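Local coordinates for protein Ceg4 (Legionella pneumophila subsp. pneumophila, PDB 6AOK) that acts as a HAD-like phosphotyrosine phosphatase effector that attenuates eukaryotic MAPK pathways, its phosphatase activity probably residing in this N-terminal part of the longer protein, at residues 38-43 with 61-66; 18-23 with 116-121. All blocks are in the same frame, centred on the assembly; numbering follows the deposited sequence. Where two conformers were deposited one is given.

The two contacts illustrate how a metal-binding loop and an inserted helical region can share one wall. Contact 2 sets the magnesium loop 18-23 against helix 116-125 of the core, near the centre of the chain; contact 1 joins 38-43 to helix 60-71, about 20 Å from that centre. Their own centres lie about 15 Å apart, and along the chain contact 1 is nested within the loop that contact 2 closes. They also touch: Leu40 CD1 lies 3.5 Å from Tyr118 CE2, and Ala63 CB 4.1 Å from Ala121 CB. Contact 1 binds no metal, yet the Leu40 side chain is about 10 Å from that of the magnesium ligand Asp20.

Contact 1: 38-43 with 61-66; sequences QSLLQG and IEAQAL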
ATOM      1  N   GLN A  38       5.744 -10.952 -14.857  1.00  9.70           N
ATOM      2  CA  GLN A  38       6.439 -12.240 -14.934  1.00  9.82           C
ATOM      3  C   GLN A  38       7.910 -12.048 -15.253  1.00 11.17           C
ATOM      4  O   GLN A  38       8.754 -12.860 -14.829  1.00 11.33           O
ATOM      5  CB  GLN A  38       5.766 -13.132 -15.992  1.00 10.18           C
ATOM      6  CG  GLN A  38       4.341 -13.567 -15.507  1.00 11.74           C
ATOM      7  CD  GLN A  38       4.410 -14.680 -14.480  1.00 14.12           C
ATOM      8  OE1 GLN A  38       5.244 -15.592 -14.565  1.00 15.83           O
ATOM      9  NE2 GLN A  38       3.505 -14.664 -13.576  1.00 14.63           N
ATOM     10  N   SER A  39       8.248 -10.993 -16.004  1.00 10.66           N
ATOM     11  CA  SER A  39       9.657 -10.702 -16.313  1.00 10.90           C
ATOM     12  C   SER A  39      10.467 -10.341 -15.079  1.00 11.45           C
ATOM     13  O   SER A  39      11.715 -10.367 -15.128  1.00 11.24           O
ATOM     14  CB  SER A  39       9.754  -9.562 -17.352  1.00 12.98           C
ATOM     15  OG  SER A  39       9.527  -8.257 -16.739  1.00 12.51           O
ATOM     16  N   LEU A  40       9.804  -9.987 -13.973  1.00 10.31           N
ATOM     17  CA  LEU A  40      10.540  -9.677 -12.752  1.00 11.64           C
ATOM     18  C   LEU A  40      10.905 -10.924 -11.957  1.00 12.94           C
ATOM     19  O   LEU A  40      11.578 -10.804 -10.927  1.00 13.17           O
ATOM     20  CB  LEU A  40       9.718  -8.755 -11.837  1.00 11.99           C
ATOM     21  CG  LEU A  40       9.207  -7.452 -12.477  1.00 12.16           C
ATOM     22  CD1 LEU A  40       8.223  -6.756 -11.568  1.00  9.79           C
ATOM     23  CD2 LEU A  40      10.410  -6.525 -12.707  1.00 11.83           C
ATOM     24  N   LEU A  41      10.446 -12.104 -12.362  1.00 11.92           N
ATOM     25  CA  LEU A  41      10.752 -13.324 -11.614  1.00 12.86           C
ATOM     26  C   LEU A  41      12.006 -13.987 -12.175  1.00 14.77           C
ATOM     27  O   LEU A  41      12.205 -14.030 -13.380  1.00 11.18           O
ATOM     28  CB  LEU A  41       9.563 -14.299 -11.660  1.00 10.07           C
ATOM     29  CG  LEU A  41       8.212 -13.656 -11.235  1.00  9.53           C
ATOM     30  CD1 LEU A  41       7.042 -14.688 -11.432  1.00 10.26           C
ATOM     31  CD2 LEU A  41       8.273 -13.223  -9.775  1.00 12.05           C
ATOM     32  N   GLN A  42      12.840 -14.529 -11.287  1.00 13.43           N
ATOM     33  CA  GLN A  42      13.950 -15.357 -11.734  1.00 15.24           C
ATOM     34  C   GLN A  42      13.428 -16.504 -12.596  1.00 14.93           C
ATOM     35  O   GLN A  42      12.364 -17.061 -12.320  1.00 14.28           O
ATOM     36  CB  GLN A  42      14.700 -15.908 -10.512  1.00 14.08           C
ATOM     37  CG  GLN A  42      15.369 -14.788  -9.692  1.00 15.68           C
ATOM     38  CD  GLN A  42      16.050 -15.357  -8.464  1.00 18.98           C
ATOM     39  OE1 GLN A  42      16.619 -16.450  -8.521  1.00 18.55           O
ATOM     40  NE2 GLN A  42      15.961 -14.647  -7.345  1.00 17.93           N
ATOM     41  N   GLY A  43      14.165 -16.830 -13.650  1.00 13.22           N
ATOM     42  CA  GLY A  43      13.788 -17.928 -14.547  1.00 14.40           C
ATOM     43  C   GLY A  43      12.757 -17.578 -15.590  1.00 14.53           C
ATOM     44  O   GLY A  43      12.299 -18.475 -16.307  1.00 12.88           O
ATOM     45  N   ILE A  61      17.775  -4.370  -7.765  1.00 15.52           N
ATOM     46  CA  ILE A  61      18.383  -3.480  -8.757  1.00 16.38           C
ATOM     47  C   ILE A  61      18.039  -3.927 -10.179  1.00 15.94           C
ATOM     48  O   ILE A  61      17.955  -3.094 -11.087  1.00 16.34           O
ATOM     49  CB  ILE A  61      19.911  -3.370  -8.572  1.00 17.79           C
ATOM     50  CG1 ILE A  61      20.453  -2.124  -9.300  1.00 18.93           C
ATOM     51  CG2 ILE A  61      20.619  -4.599  -9.105  1.00 17.90           C
ATOM     52  CD1 ILE A  61      19.786  -0.764  -8.799  1.00 19.10           C
ATOM     53  N   GLU A  62      17.840  -5.234 -10.397  1.00 15.26           N
ATOM     54  CA  GLU A  62      17.357  -5.726 -11.685  0.50 18.33           C
ATOM     55  C   GLU A  62      15.911  -5.330 -11.925  1.00 16.10           C
ATOM     56  O   GLU A  62      15.537  -4.982 -13.044  1.00 16.81           O
ATOM     57  CB  GLU A  62      17.432  -7.249 -11.764  0.50 19.54           C
ATOM     58  CG  GLU A  62      18.713  -7.937 -11.378  0.50 20.26           C
ATOM     59  CD  GLU A  62      18.590  -9.455 -11.611  0.50 18.88           C
ATOM     60  OE1 GLU A  62      18.696  -9.812 -12.781  0.50 18.92           O
ATOM     61  OE2 GLU A  62      18.408 -10.271 -10.660  0.50 16.14           O
ATOM     62  N   ALA A  63      15.061  -5.430 -10.880  1.00 13.24           N
ATOM     63  CA  ALA A  63      13.669  -5.008 -11.040  1.00 12.56           C
ATOM     64  C   ALA A  63      13.601  -3.528 -11.394  1.00 16.35           C
ATOM     65  O   ALA A  63      12.803  -3.105 -12.248  1.00 15.60           O
ATOM     66  CB  ALA A  63      12.869  -5.279  -9.753  1.00 11.87           C
ATOM     67  N   GLN A  64      14.449  -2.726 -10.755  1.00 14.89           N
ATOM     68  CA  GLN A  64      14.502  -1.306 -11.091  1.00 15.55           C
ATOM     69  C   GLN A  64      14.846  -1.103 -12.570  1.00 15.48           C
ATOM     70  O   GLN A  64      14.239  -0.269 -13.261  1.00 17.97           O
ATOM     71  CB  GLN A  64      15.530  -0.633 -10.170  1.00 16.50           C
ATOM     72  CG  GLN A  64      15.775   0.818 -10.498  1.00 19.94           C
ATOM     73  CD  GLN A  64      14.671   1.744  -9.981  1.00 22.04           C
ATOM     74  OE1 GLN A  64      13.782   1.332  -9.162  1.00 21.79           O
ATOM     75  NE2 GLN A  64      14.694   2.992 -10.475  1.00 23.46           N
ATOM     76  N   ALA A  65      15.835  -1.851 -13.068  1.00 15.79           N
ATOM     77  CA  ALA A  65      16.229  -1.739 -14.471  1.00 20.44           C
ATOM     78  C   ALA A  65      15.079  -2.083 -15.407  1.00 20.61           C
ATOM     79  O   ALA A  65      14.893  -1.435 -16.448  1.00 16.51           O
ATOM     80  CB  ALA A  65      17.416  -2.661 -14.756  1.00 20.99           C
ATOM     81  N   LEU A  66      14.305  -3.108 -15.055  1.00 17.43           N
ATOM     82  CA  LEU A  66      13.139  -3.487 -15.859  1.00 16.42           C
ATOM     83  C   LEU A  66      12.027  -2.430 -15.809  1.00 17.30           C
ATOM     84  O   LEU A  66      11.373  -2.153 -16.833  1.00 14.48           O
ATOM     85  CB  LEU A  66      12.628  -4.846 -15.377  1.00 15.20           C
ATOM     86  CG  LEU A  66      13.599  -5.991 -15.738  1.00 17.48           C
ATOM     87  CD1 LEU A  66      13.283  -7.285 -14.938  1.00 15.83           C
ATOM     88  CD2 LEU A  66      13.517  -6.318 -17.225  1.00 19.20           C
TER
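Leu40 and Leu66 run past each other in opposite directions and bring a methyl group of each together, CD2 of Leu40 lying 3.7 Å from CD1 of Leu66. The pair belongs to the helical insert between strands 13-17 and 106-111 of the HAD-like core, a location consistent with a C1-type cap. The same CD2 of Leu40 also reaches the helix itself: it is 3.9 Å from Leu66 CB and 4.0 Å from Ala63 CB, so one methyl rests against two residues three positions apart, about one helical turn, on the same side of helix 60-71. The short side chain of Ala63 lets this branch approach closely enough to sit 4.0 Å from Ala63 CA as well. With its CG beside the backbone N (chi1 -54°), Leu40 carries its end closer to helix 60-71 than the initial direction of its CB would suggest. Leu66 instead starts toward the other segment, and its CD1 comes to 3.5 Å from Ser39 O, a van der Waals contact with a carbonyl oxygen whose hydrogen-bond partner is Lys58 NZ. No hydrogen bond joins the two segments; their meeting is carried by these aliphatic groups.

Farther out, polar bonds fix the turn that presents Leu40. Leu41 N returns to Gln38 O at 3.1 Å as the chain leaves helix 35-39, and the hydroxyl OG of Ser39 is hydrogen-bonded to Phe36 O. From the turn onward, backbone bonds tie Leu40 to Lys58 and Gln42 to Pro56, linking the chain to the approach to helix 60-71. The buried carboxamide of Gln38 is satisfied at both ends: its OE1 accepts from Gln50 N, while its NE2 is bonded to Val32 O.

Contact 2: 18-23 with 116-121; sequences DFDGTV and AEYIKA. With MG (magnesium ion), chain B.
Phe19 lays one ring face against Ile119, whose CG1 is 3.7 Å from the ring centroid and only 12° off the ring normal, a CH-pi contact. Around this central methylene, Ile119 CG2 lies 4.0 Å from both Phe19 CD1 and Phe19 CE1, while CD1 of Ile119 lies nearer Phe19 CB and CG. Tyr118 arrives at the ring's edge instead, its CE1 3.9 Å from Phe19 CE2, and the two side chains cross at about a right angle. CG of Phe19 stands anti to the backbone N (chi1 -177°), directing the ring toward helix 116-125. This hydrophobic half is buried and packed tightly.

The loop's metal-binding half is wetter. Magnesium takes Asp18 OD2 and Asp20 O, each at 2.0 Å, together with Asp167 and three waters, one of which also donates to Asp18 OD1. Thr22 OG1 donates to the anti lone pair of Asp18 OD2 at 2.9 Å, bracing that ligand from the second shell. The Asp20 carboxylate leaves the metal to its own carbonyl, and its OD2 is hydrogen-bonded to Asn114 ND2. Such a loop, directly following strand 13-17, matches the DxDx(T/V) motif of HAD-like phosphatases.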
ATOM      1  N   ASP A  18      -5.269  -1.945   0.612  1.00  9.59           N
ATOM      2  CA  ASP A  18      -4.916  -2.834  -0.485  1.00 11.72           C
ATOM      3  C   ASP A  18      -3.826  -2.189  -1.360  1.00 11.82           C
ATOM      4  O   ASP A  18      -3.573  -0.981  -1.291  1.00 10.49           O
ATOM      5  CB  ASP A  18      -6.196  -3.124  -1.303  1.00 12.82           C
ATOM      6  CG  ASP A  18      -5.949  -4.079  -2.458  1.00 14.26           C
ATOM      7  OD1 ASP A  18      -5.267  -5.127  -2.256  1.00 12.99           O
ATOM      8  OD2 ASP A  18      -6.455  -3.779  -3.560  1.00 16.41           O
ATOM      9  N   PHE A  19      -3.151  -3.016  -2.171  1.00  9.95           N
ATOM     10  CA  PHE A  19      -2.183  -2.466  -3.119  1.00 11.17           C
ATOM     11  C   PHE A  19      -2.750  -2.428  -4.538  1.00 10.40           C
ATOM     12  O   PHE A  19      -3.076  -1.340  -5.039  1.00 12.48           O
ATOM     13  CB  PHE A  19      -0.835  -3.240  -3.047  1.00  8.87           C
ATOM     14  CG  PHE A  19       0.223  -2.668  -3.956  1.00 12.18           C
ATOM     15  CD1 PHE A  19       0.879  -1.482  -3.617  1.00 12.21           C
ATOM     16  CD2 PHE A  19       0.568  -3.318  -5.144  1.00 11.96           C
ATOM     17  CE1 PHE A  19       1.840  -0.937  -4.447  1.00 12.85           C
ATOM     18  CE2 PHE A  19       1.539  -2.761  -5.987  1.00 11.19           C
ATOM     19  CZ  PHE A  19       2.173  -1.582  -5.630  1.00 10.88           C
ATOM     20  N   ASP A  20      -2.901  -3.584  -5.201  1.00  9.54           N
ATOM     21  CA  ASP A  20      -3.264  -3.607  -6.625  1.00 12.26           C
ATOM     22  C   ASP A  20      -4.693  -3.140  -6.814  1.00 13.44           C
ATOM     23  O   ASP A  20      -5.622  -3.773  -6.275  1.00 13.71           O
ATOM     24  CB  ASP A  20      -3.144  -5.020  -7.193  1.00 11.64           C
ATOM     25  CG  ASP A  20      -1.747  -5.561  -7.133  1.00 14.71           C
ATOM     26  OD1 ASP A  20      -0.818  -5.004  -7.795  1.00 13.69           O
ATOM     27  OD2 ASP A  20      -1.565  -6.544  -6.380  1.00 16.22           O
ATOM     28  N   GLY A  21      -4.881  -2.091  -7.633  1.00 10.86           N
ATOM     29  CA  GLY A  21      -6.197  -1.573  -7.898  1.00 11.84           C
ATOM     30  C   GLY A  21      -6.689  -0.593  -6.850  1.00 13.50           C
ATOM     31  O   GLY A  21      -7.758  -0.013  -7.017  1.00 14.30           O
ATOM     32  N   THR A  22      -5.927  -0.382  -5.795  1.00 10.81           N
ATOM     33  CA  THR A  22      -6.229   0.629  -4.796  1.00 11.16           C
ATOM     34  C   THR A  22      -5.142   1.691  -4.816  1.00 12.35           C
ATOM     35  O   THR A  22      -5.388   2.849  -5.198  1.00 14.83           O
ATOM     36  CB  THR A  22      -6.352  -0.068  -3.419  1.00 13.98           C
ATOM     37  OG1 THR A  22      -7.447  -1.025  -3.466  1.00 15.36           O
ATOM     38  CG2 THR A  22      -6.579   0.962  -2.305  1.00 12.18           C
ATOM     39  N   VAL A  23      -3.923   1.314  -4.464  1.00 10.90           N
ATOM     40  CA  VAL A  23      -2.774   2.188  -4.674  1.00 14.61           C
ATOM     41  C   VAL A  23      -2.421   2.271  -6.173  1.00 16.71           C
ATOM     42  O   VAL A  23      -2.109   3.347  -6.687  1.00 16.54           O
ATOM     43  CB  VAL A  23      -1.587   1.686  -3.817  1.00 14.31           C
ATOM     44  CG1 VAL A  23      -0.366   2.492  -4.078  1.00 16.04           C
ATOM     45  CG2 VAL A  23      -1.882   1.742  -2.277  1.00 12.85           C
ATOM     46  N   ALA A 116       5.602  -8.600  -1.015  1.00 11.84           N
ATOM     47  CA  ALA A 116       6.430  -7.476  -0.568  1.00 10.02           C
ATOM     48  C   ALA A 116       7.523  -7.114  -1.573  1.00 10.70           C
ATOM     49  O   ALA A 116       7.821  -5.923  -1.760  1.00 12.10           O
ATOM     50  CB  ALA A 116       7.060  -7.819   0.792  1.00 14.57           C
ATOM     51  N   GLU A 117       8.157  -8.093  -2.223  1.00 11.11           N
ATOM     52  CA  GLU A 117       9.279  -7.690  -3.091  1.00 17.21           C
ATOM     53  C   GLU A 117       8.774  -6.809  -4.224  1.00 14.78           C
ATOM     54  O   GLU A 117       9.444  -5.840  -4.628  1.00 12.92           O
ATOM     55  CB  GLU A 117      10.051  -8.884  -3.669  1.00 19.02           C
ATOM     56  CG  GLU A 117      10.575  -9.814  -2.647  1.00 20.43           C
ATOM     57  CD  GLU A 117       9.646 -11.034  -2.467  1.00 22.55           C
ATOM     58  OE1 GLU A 117       8.406 -10.894  -2.237  1.00 20.90           O
ATOM     59  OE2 GLU A 117      10.174 -12.139  -2.559  1.00 25.42           O
ATOM     60  N   TYR A 118       7.576  -7.099  -4.705  1.00 12.31           N
ATOM     61  CA  TYR A 118       7.041  -6.363  -5.842  1.00 10.97           C
ATOM     62  C   TYR A 118       6.613  -4.972  -5.420  1.00 11.92           C
ATOM     63  O   TYR A 118       6.903  -3.973  -6.100  1.00 12.16           O
ATOM     64  CB  TYR A 118       5.834  -7.111  -6.413  1.00 13.83           C
ATOM     65  CG  TYR A 118       5.238  -6.324  -7.553  1.00 14.78           C
ATOM     66  CD1 TYR A 118       3.995  -5.701  -7.437  1.00 10.80           C
ATOM     67  CD2 TYR A 118       5.951  -6.197  -8.753  1.00 12.33           C
ATOM     68  CE1 TYR A 118       3.454  -4.950  -8.541  1.00 13.64           C
ATOM     69  CE2 TYR A 118       5.427  -5.474  -9.834  1.00 12.78           C
ATOM     70  CZ  TYR A 118       4.189  -4.855  -9.714  1.00 14.83           C
ATOM     71  OH  TYR A 118       3.624  -4.198 -10.785  1.00 13.05           O
ATOM     72  N   ILE A 119       5.893  -4.897  -4.300  1.00  9.38           N
ATOM     73  CA  ILE A 119       5.427  -3.620  -3.779  1.00 11.99           C
ATOM     74  C   ILE A 119       6.611  -2.699  -3.503  1.00 13.19           C
ATOM     75  O   ILE A 119       6.605  -1.538  -3.911  1.00 10.27           O
ATOM     76  CB  ILE A 119       4.553  -3.851  -2.520  1.00 11.82           C
ATOM     77  CG1 ILE A 119       3.241  -4.559  -2.922  1.00 12.78           C
ATOM     78  CG2 ILE A 119       4.331  -2.545  -1.801  1.00  9.53           C
ATOM     79  CD1 ILE A 119       2.490  -5.154  -1.690  1.00 11.86           C
ATOM     80  N   LYS A 120       7.672  -3.222  -2.868  1.00  9.46           N
ATOM     81  CA  LYS A 120       8.837  -2.391  -2.583  1.00 13.06           C
ATOM     82  C   LYS A 120       9.523  -1.924  -3.864  1.00 14.61           C
ATOM     83  O   LYS A 120      10.074  -0.808  -3.911  1.00 13.53           O
ATOM     84  CB  LYS A 120       9.817  -3.156  -1.711  1.00 13.72           C
ATOM     85  CG  LYS A 120       9.314  -3.389  -0.300  1.00 15.10           C
ATOM     86  CD  LYS A 120      10.503  -4.038   0.424  1.00 21.07           C
ATOM     87  CE  LYS A 120      10.097  -4.686   1.627  1.00 27.60           C
ATOM     88  NZ  LYS A 120      11.346  -5.386   2.175  1.00 32.28           N
ATOM     89  N   ALA A 121       9.538  -2.768  -4.900  1.00 10.93           N
ATOM     90  CA  ALA A 121      10.122  -2.325  -6.171  1.00 13.51           C
ATOM     91  C   ALA A 121       9.302  -1.201  -6.793  1.00 12.78           C
ATOM     92  O   ALA A 121       9.874  -0.297  -7.405  1.00 12.79           O
ATOM     93  CB  ALA A 121      10.250  -3.479  -7.162  1.00 12.37           C
TER
HETATM   94 MG    MG B 301      -7.021  -4.762  -5.183  1.00 12.68          MG
HETATM   95  O   HOH W   1      -5.825  -6.410  -4.983  1.00 12.78           O
HETATM   96  O   HOH W   2      -8.311  -5.852  -3.928  1.00 13.56           O
HETATM   97  O   HOH W   3      -7.856  -5.530  -6.966  1.00 14.13           O